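Local coordinates for protein glutathione S-transferase 1 (Ascaris suum, PDB 4Q5F) that conjugates reduced glutathione to a wide range of hydrophobic electrophiles as a sigma-class transferase and can also act as a glutathione peroxidase, at residues 64-69 / 81-86; 30-35 / 207-212. One frame throughout, in Å; residues are numbered along the deposited sequence.

Contact 1: 64-69 / 81-86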
loop_
_atom_site.group_PDB
_atom_site.type_symbol
_atom_site.label_atom_id
_atom_site.label_comp_id
_atom_site.label_asym_id
_atom_site.label_seq_id
_atom_site.Cartn_x
_atom_site.Cartn_y
_atom_site.Cartn_z
ATOM N N PRO B 64 1.754 -11.041 8.224
ATOM C CA PRO B 64 0.617 -11.952 8.402
ATOM C C PRO B 64 0.189 -12.693 7.141
ATOM O O PRO B 64 0.483 -12.261 6.024
ATOM C CB PRO B 64 -0.507 -11.012 8.841
ATOM C CG PRO B 64 -0.170 -9.719 8.209
ATOM C CD PRO B 64 1.325 -9.631 8.253
ATOM N N LEU B 65 -0.505 -13.810 7.343
ATOM C CA LEU B 65 -1.168 -14.532 6.267
ATOM C C LEU B 65 -2.607 -14.805 6.672
ATOM O O LEU B 65 -2.892 -15.049 7.846
ATOM C CB LEU B 65 -0.479 -15.866 5.997
ATOM C CG LEU B 65 0.982 -15.834 5.563
ATOM C CD1 LEU B 65 1.532 -17.246 5.548
ATOM C CD2 LEU B 65 1.131 -15.183 4.199
ATOM N N LEU B 66 -3.504 -14.764 5.692
ATOM C CA LEU B 66 -4.895 -15.134 5.901
ATOM C C LEU B 66 -5.202 -16.390 5.108
ATOM O O LEU B 66 -4.957 -16.448 3.902
ATOM C CB LEU B 66 -5.828 -14.010 5.453
ATOM C CG LEU B 66 -7.317 -14.365 5.439
ATOM C CD1 LEU B 66 -7.848 -14.557 6.854
ATOM C CD2 LEU B 66 -8.095 -13.297 4.701
ATOM N N GLU B 67 -5.738 -17.395 5.792
ATOM C CA GLU B 67 -6.202 -18.606 5.131
ATOM C C GLU B 67 -7.721 -18.593 5.037
ATOM O O GLU B 67 -8.415 -18.458 6.046
ATOM C CB GLU B 67 -5.712 -19.849 5.871
ATOM C CG GLU B 67 -4.518 -20.511 5.203
ATOM C CD GLU B 67 -3.870 -21.568 6.074
ATOM O OE1 GLU B 67 -4.015 -22.769 5.761
ATOM O OE2 GLU B 67 -3.210 -21.196 7.067
ATOM N N VAL B 68 -8.225 -18.713 3.813
ATOM C CA VAL B 68 -9.659 -18.704 3.555
ATOM C C VAL B 68 -10.055 -20.018 2.899
ATOM O O VAL B 68 -9.868 -20.200 1.693
ATOM C CB VAL B 68 -10.061 -17.542 2.623
ATOM C CG1 VAL B 68 -11.574 -17.394 2.590
ATOM C CG2 VAL B 68 -9.405 -16.243 3.068
ATOM N N ASP B 69 -10.604 -20.927 3.698
ATOM C CA ASP B 69 -10.929 -22.271 3.235
ATOM C C ASP B 69 -9.729 -22.896 2.529
ATOM O O ASP B 69 -9.843 -23.414 1.418
ATOM C CB ASP B 69 -12.144 -22.242 2.305
ATOM C CG ASP B 69 -13.425 -21.857 3.027
ATOM O OD1 ASP B 69 -13.510 -22.074 4.256
ATOM O OD2 ASP B 69 -14.350 -21.343 2.364
ATOM N N ARG B 81 -8.389 -5.254 3.458
ATOM C CA ARG B 81 -9.371 -4.889 2.448
ATOM C C ARG B 81 -10.289 -6.060 2.122
ATOM O O ARG B 81 -11.499 -5.887 1.953
ATOM C CB ARG B 81 -8.664 -4.412 1.176
ATOM C CG ARG B 81 -9.611 -3.876 0.108
ATOM C CD ARG B 81 -8.861 -3.238 -1.054
ATOM N NE ARG B 81 -7.888 -2.242 -0.602
ATOM C CZ ARG B 81 -6.575 -2.445 -0.494
ATOM N NH1 ARG B 81 -6.032 -3.615 -0.819
ATOM N NH2 ARG B 81 -5.793 -1.466 -0.066
ATOM N N TYR B 82 -9.710 -7.252 2.031
ATOM C CA TYR B 82 -10.485 -8.445 1.726
ATOM C C TYR B 82 -11.518 -8.698 2.818
ATOM O O TYR B 82 -12.694 -8.921 2.534
ATOM C CB TYR B 82 -9.574 -9.664 1.575
ATOM C CG TYR B 82 -10.336 -10.947 1.350
ATOM C CD1 TYR B 82 -10.835 -11.269 0.094
ATOM C CD2 TYR B 82 -10.567 -11.832 2.393
ATOM C CE1 TYR B 82 -11.539 -12.441 -0.115
ATOM C CE2 TYR B 82 -11.270 -13.006 2.193
ATOM C CZ TYR B 82 -11.753 -13.304 0.937
ATOM O OH TYR B 82 -12.453 -14.470 0.731
ATOM N N LEU B 83 -11.071 -8.658 4.068
ATOM C CA LEU B 83 -11.966 -8.820 5.206
ATOM C C LEU B 83 -13.000 -7.704 5.250
ATOM O O LEU B 83 -14.179 -7.946 5.505
ATOM C CB LEU B 83 -11.165 -8.830 6.510
ATOM C CG LEU B 83 -10.623 -10.183 6.975
ATOM C CD1 LEU B 83 -10.094 -11.004 5.819
ATOM C CD2 LEU B 83 -9.532 -9.985 8.017
ATOM N N GLY B 84 -12.546 -6.481 5.007
ATOM C CA GLY B 84 -13.413 -5.320 5.056
ATOM C C GLY B 84 -14.577 -5.427 4.094
ATOM O O GLY B 84 -15.722 -5.158 4.458
ATOM N N ARG B 85 -14.280 -5.824 2.861
ATOM C CA ARG B 85 -15.302 -5.956 1.831
ATOM C C ARG B 85 -16.238 -7.122 2.124
ATOM O O ARG B 85 -17.445 -7.027 1.900
ATOM C CB ARG B 85 -14.642 -6.127 0.463
ATOM C CG ARG B 85 -14.060 -4.835 -0.074
ATOM C CD ARG B 85 -12.991 -5.061 -1.125
ATOM N NE ARG B 85 -13.546 -5.518 -2.397
ATOM C CZ ARG B 85 -13.030 -5.234 -3.591
ATOM N NH1 ARG B 85 -11.939 -4.481 -3.696
ATOM N NH2 ARG B 85 -13.609 -5.699 -4.690
ATOM N N GLN B 86 -15.679 -8.215 2.631
ATOM C CA GLN B 86 -16.476 -9.379 2.999
ATOM C C GLN B 86 -17.484 -9.041 4.092
ATOM O O GLN B 86 -18.582 -9.599 4.118
ATOM C CB GLN B 86 -15.569 -10.517 3.479
ATOM C CG GLN B 86 -14.832 -11.245 2.366
ATOM C CD GLN B 86 -15.768 -11.968 1.420
ATOM O OE1 GLN B 86 -16.752 -12.574 1.843
ATOM N NE2 GLN B 86 -15.469 -11.902 0.128
#

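Contact 2: 30-35 / 207-212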
loop_
_atom_site.group_PDB
_atom_site.type_symbol
_atom_site.label_atom_id
_atom_site.label_comp_id
_atom_site.label_asym_id
_atom_site.label_seq_id
_atom_site.Cartn_x
_atom_site.Cartn_y
_atom_site.Cartn_z
ATOM N N ALA B 30 -6.170 -7.207 11.142
ATOM C CA ALA B 30 -7.107 -8.258 10.761
ATOM C C ALA B 30 -7.966 -8.692 11.946
ATOM O O ALA B 30 -9.182 -8.831 11.818
ATOM C CB ALA B 30 -6.354 -9.449 10.193
ATOM N N ARG B 31 -7.329 -8.912 13.094
ATOM C CA ARG B 31 -8.035 -9.320 14.306
ATOM C C ARG B 31 -9.147 -8.336 14.640
ATOM O O ARG B 31 -10.280 -8.734 14.909
ATOM C CB ARG B 31 -7.069 -9.406 15.488
ATOM C CG ARG B 31 -5.979 -10.454 15.342
ATOM C CD ARG B 31 -5.003 -10.387 16.503
ATOM N NE ARG B 31 -3.906 -11.344 16.355
ATOM C CZ ARG B 31 -2.613 -11.057 16.494
ATOM N NH1 ARG B 31 -2.207 -9.827 16.793
ATOM N NH2 ARG B 31 -1.710 -12.014 16.335
ATOM N N LEU B 32 -8.809 -7.051 14.622
ATOM C CA LEU B 32 -9.766 -5.992 14.913
ATOM C C LEU B 32 -10.951 -6.038 13.954
ATOM O O LEU B 32 -12.093 -5.803 14.347
ATOM C CB LEU B 32 -9.082 -4.629 14.817
ATOM C CG LEU B 32 -8.147 -4.279 15.973
ATOM C CD1 LEU B 32 -7.201 -3.161 15.577
ATOM C CD2 LEU B 32 -8.954 -3.883 17.198
ATOM N N ILE B 33 -10.673 -6.344 12.694
ATOM C CA ILE B 33 -11.713 -6.385 11.674
ATOM C C ILE B 33 -12.648 -7.576 11.899
ATOM O O ILE B 33 -13.855 -7.470 11.687
ATOM C CB ILE B 33 -11.105 -6.419 10.255
ATOM C CG1 ILE B 33 -10.337 -5.124 9.987
ATOM C CG2 ILE B 33 -12.193 -6.573 9.197
ATOM C CD1 ILE B 33 -9.387 -5.190 8.808
ATOM N N PHE B 34 -12.092 -8.709 12.325
ATOM C CA PHE B 34 -12.913 -9.866 12.668
ATOM C C PHE B 34 -13.834 -9.543 13.839
ATOM O O PHE B 34 -15.044 -9.764 13.770
ATOM C CB PHE B 34 -12.048 -11.068 13.054
ATOM C CG PHE B 34 -11.430 -11.778 11.887
ATOM C CD1 PHE B 34 -12.223 -12.351 10.906
ATOM C CD2 PHE B 34 -10.055 -11.903 11.789
ATOM C CE1 PHE B 34 -11.655 -13.015 9.836
ATOM C CE2 PHE B 34 -9.480 -12.567 10.723
ATOM C CZ PHE B 34 -10.281 -13.124 9.745
ATOM N N HIS B 35 -13.253 -9.021 14.912
ATOM C CA HIS B 35 -13.995 -8.795 16.146
ATOM C C HIS B 35 -15.094 -7.755 15.976
ATOM O O HIS B 35 -16.160 -7.876 16.573
ATOM C CB HIS B 35 -13.045 -8.408 17.278
ATOM C CG HIS B 35 -12.352 -9.580 17.897
ATOM N ND1 HIS B 35 -11.053 -9.929 17.590
ATOM C CD2 HIS B 35 -12.785 -10.498 18.790
ATOM C CE1 HIS B 35 -10.715 -11.003 18.276
ATOM N NE2 HIS B 35 -11.746 -11.370 19.014
ATOM N N LYS B 207 -14.093 -2.411 21.992
ATOM C CA LYS B 207 -13.886 -2.168 23.412
ATOM C C LYS B 207 -13.712 -3.490 24.145
ATOM O O LYS B 207 -12.863 -3.619 25.026
ATOM C CB LYS B 207 -15.075 -1.404 23.990
ATOM C CG LYS B 207 -14.833 -0.848 25.379
ATOM C CD LYS B 207 -16.040 -0.073 25.877
ATOM N N LYS B 208 -14.525 -4.471 23.770
ATOM C CA LYS B 208 -14.440 -5.798 24.353
ATOM C C LYS B 208 -13.097 -6.434 24.017
ATOM O O LYS B 208 -12.378 -6.888 24.905
ATOM C CB LYS B 208 -15.581 -6.681 23.840
ATOM N N TRP B 209 -12.759 -6.448 22.731
ATOM C CA TRP B 209 -11.533 -7.085 22.263
ATOM C C TRP B 209 -10.283 -6.514 22.930
ATOM O O TRP B 209 -9.392 -7.260 23.339
ATOM C CB TRP B 209 -11.406 -6.950 20.746
ATOM C CG TRP B 209 -10.096 -7.445 20.222
ATOM C CD1 TRP B 209 -9.226 -6.769 19.417
ATOM C CD2 TRP B 209 -9.496 -8.719 20.480
ATOM N NE1 TRP B 209 -8.125 -7.547 19.150
ATOM C CE2 TRP B 209 -8.267 -8.750 19.791
ATOM C CE3 TRP B 209 -9.882 -9.838 21.223
ATOM C CZ2 TRP B 209 -7.421 -9.855 19.826
ATOM C CZ3 TRP B 209 -9.041 -10.935 21.254
ATOM C CH2 TRP B 209 -7.825 -10.936 20.560
ATOM N N ILE B 210 -10.219 -5.190 23.030
ATOM C CA ILE B 210 -9.063 -4.522 23.622
ATOM C C ILE B 210 -8.870 -4.950 25.076
ATOM O O ILE B 210 -7.742 -5.037 25.562
ATOM C CB ILE B 210 -9.192 -2.981 23.517
ATOM C CG1 ILE B 210 -8.999 -2.552 22.057
ATOM C CG2 ILE B 210 -8.178 -2.275 24.431
ATOM C CD1 ILE B 210 -9.006 -1.052 21.818
ATOM N N ALA B 211 -9.975 -5.231 25.761
ATOM C CA ALA B 211 -9.931 -5.612 27.170
ATOM C C ALA B 211 -9.383 -7.028 27.362
ATOM O O ALA B 211 -8.691 -7.303 28.342
ATOM C CB ALA B 211 -11.321 -5.491 27.792
ATOM N N GLU B 212 -9.684 -7.914 26.416
ATOM C CA GLU B 212 -9.389 -9.341 26.556
ATOM C C GLU B 212 -8.099 -9.746 25.850
ATOM O O GLU B 212 -7.458 -10.723 26.238
ATOM C CB GLU B 212 -10.537 -10.183 25.987
ATOM C CG GLU B 212 -11.923 -9.760 26.446
ATOM C CD GLU B 212 -13.036 -10.491 25.718
ATOM O OE1 GLU B 212 -12.733 -11.297 24.811
ATOM O OE2 GLU B 212 -14.219 -10.256 26.051
#

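Contact 1: 64-69 / 81-86
Leu66 and Tyr82 meet because each side chain starts out opposite its own backbone N, with chi1 at 172° in Leu66 and 176° in Tyr82. The leucine then reaches from strand 65-68 toward helix 76-86, and the tyrosine ring reaches back toward the strand. The two side chains cross at about a right angle. Leu66 CD2 does the touching and lies 3.7 Å from Tyr82 CD2, at an oblique position round the ring. The same methyl also meets the helix one residue further on, at Leu83 CD1. That pair is modelled unusually close, so its exact separation is doubtful. The first bond of Leu83 does not aim at the strand; its branched end brings CD1 to Leu66. Two residues along the strand, Val68 comes at the outer half of the tyrosine from the opposite direction. Its CG2 is 3.8 Å from Tyr82 CE2, and its CG1 is 3.6 Å from Tyr82 OH. No hydrogen bond crosses between the segments; the touching atoms are carbons, except for the tyrosine hydroxyl.

This is helix-on-sheet packing in the thioredoxin-like N-terminal domain of a glutathione transferase. The axes of strand 65-68 and helix segment 81-86 come within 11.4 Å of each other, with their N-to-C directions 42° apart. Leu66 and Val68 alternate with Leu65 and Glu67, which do not touch helix segment 81-86; Glu67 instead forms a salt bridge with Lys17. Pro64, which follows a cis peptide bond, touches the bound glutathione, so the strand leads directly out of the ligand pocket. Within its own helix, Tyr82 has Gln86 CG 3.9 Å above one ring face, offset toward the rim. Met95 of the second subunit packs on both Val68 and Tyr82, which brings this edge of the contact to the dimer interface.

Contact 2: 30-35 / 207-212
His35 and Trp209 lie one on the other as an offset stack, and this pair is the tight part of the contact. The imidazole covers the six-membered ring of the indole, with centroids 3.8 Å apart and planes only 14° from parallel. His35 NE2 and CE1 both come to 3.3 Å from Trp209 CE3. Trp209 CB adds a CH-pi contact over the same imidazole. The indole reaches across because its CG is turned away from the backbone N, at chi1 173°. The imidazole is also tied to its own helix. His35 ND1 donates to Arg31 O at 3.0 Å, from above the carbonyl plane, and that oxygen also accepts from His35 N. This bond limits rotation of the ring.

Around the stack the packing is thinner. Leu32 CD2 sits in plane at the indole edge, 3.7 Å from Trp209 CD1. Arg31 passes obliquely, its CD 4.1 Å from Trp209 CZ2. Its guanidinium turns to Asp43 and Glu28 in salt bridges, and Glu28 also accepts a hydrogen bond from Trp209 NE1. The solvent side is that of the stacked rings, which are themselves partly exposed, whereas Arg31 and Leu32 are buried.

The axes of segments 30-35 and 207-212 approach to 10.2 Å and cross at 130°. The contact joins the N-terminal domain to the helical C-terminal domain. On other sides of helix 27-37, Ile33 packs on helices 76-86 and 167-182, and Ala30 on strand 16-21.

Overall arrangement
From the N terminus, the chain first forms strand 16-21 and then helix 27-37, which supplies the first half of contact 2. It goes on to strand 65-68, turns through strand 71-74 and enters helix 76-86. There contact 1 closes a short loop within the N-terminal domain. The chain then builds the helical C-terminal domain before helix 204-212 returns to segment 30-35 and closes the long loop of contact 2. The short loop lies wholly within the long one. The contact centres are about 16 Å apart, yet Leu83 packs directly on Ala30, Ile33 and Phe34. Helix 27-37 therefore links the sheet and helix of contact 1 to the C-terminal domain.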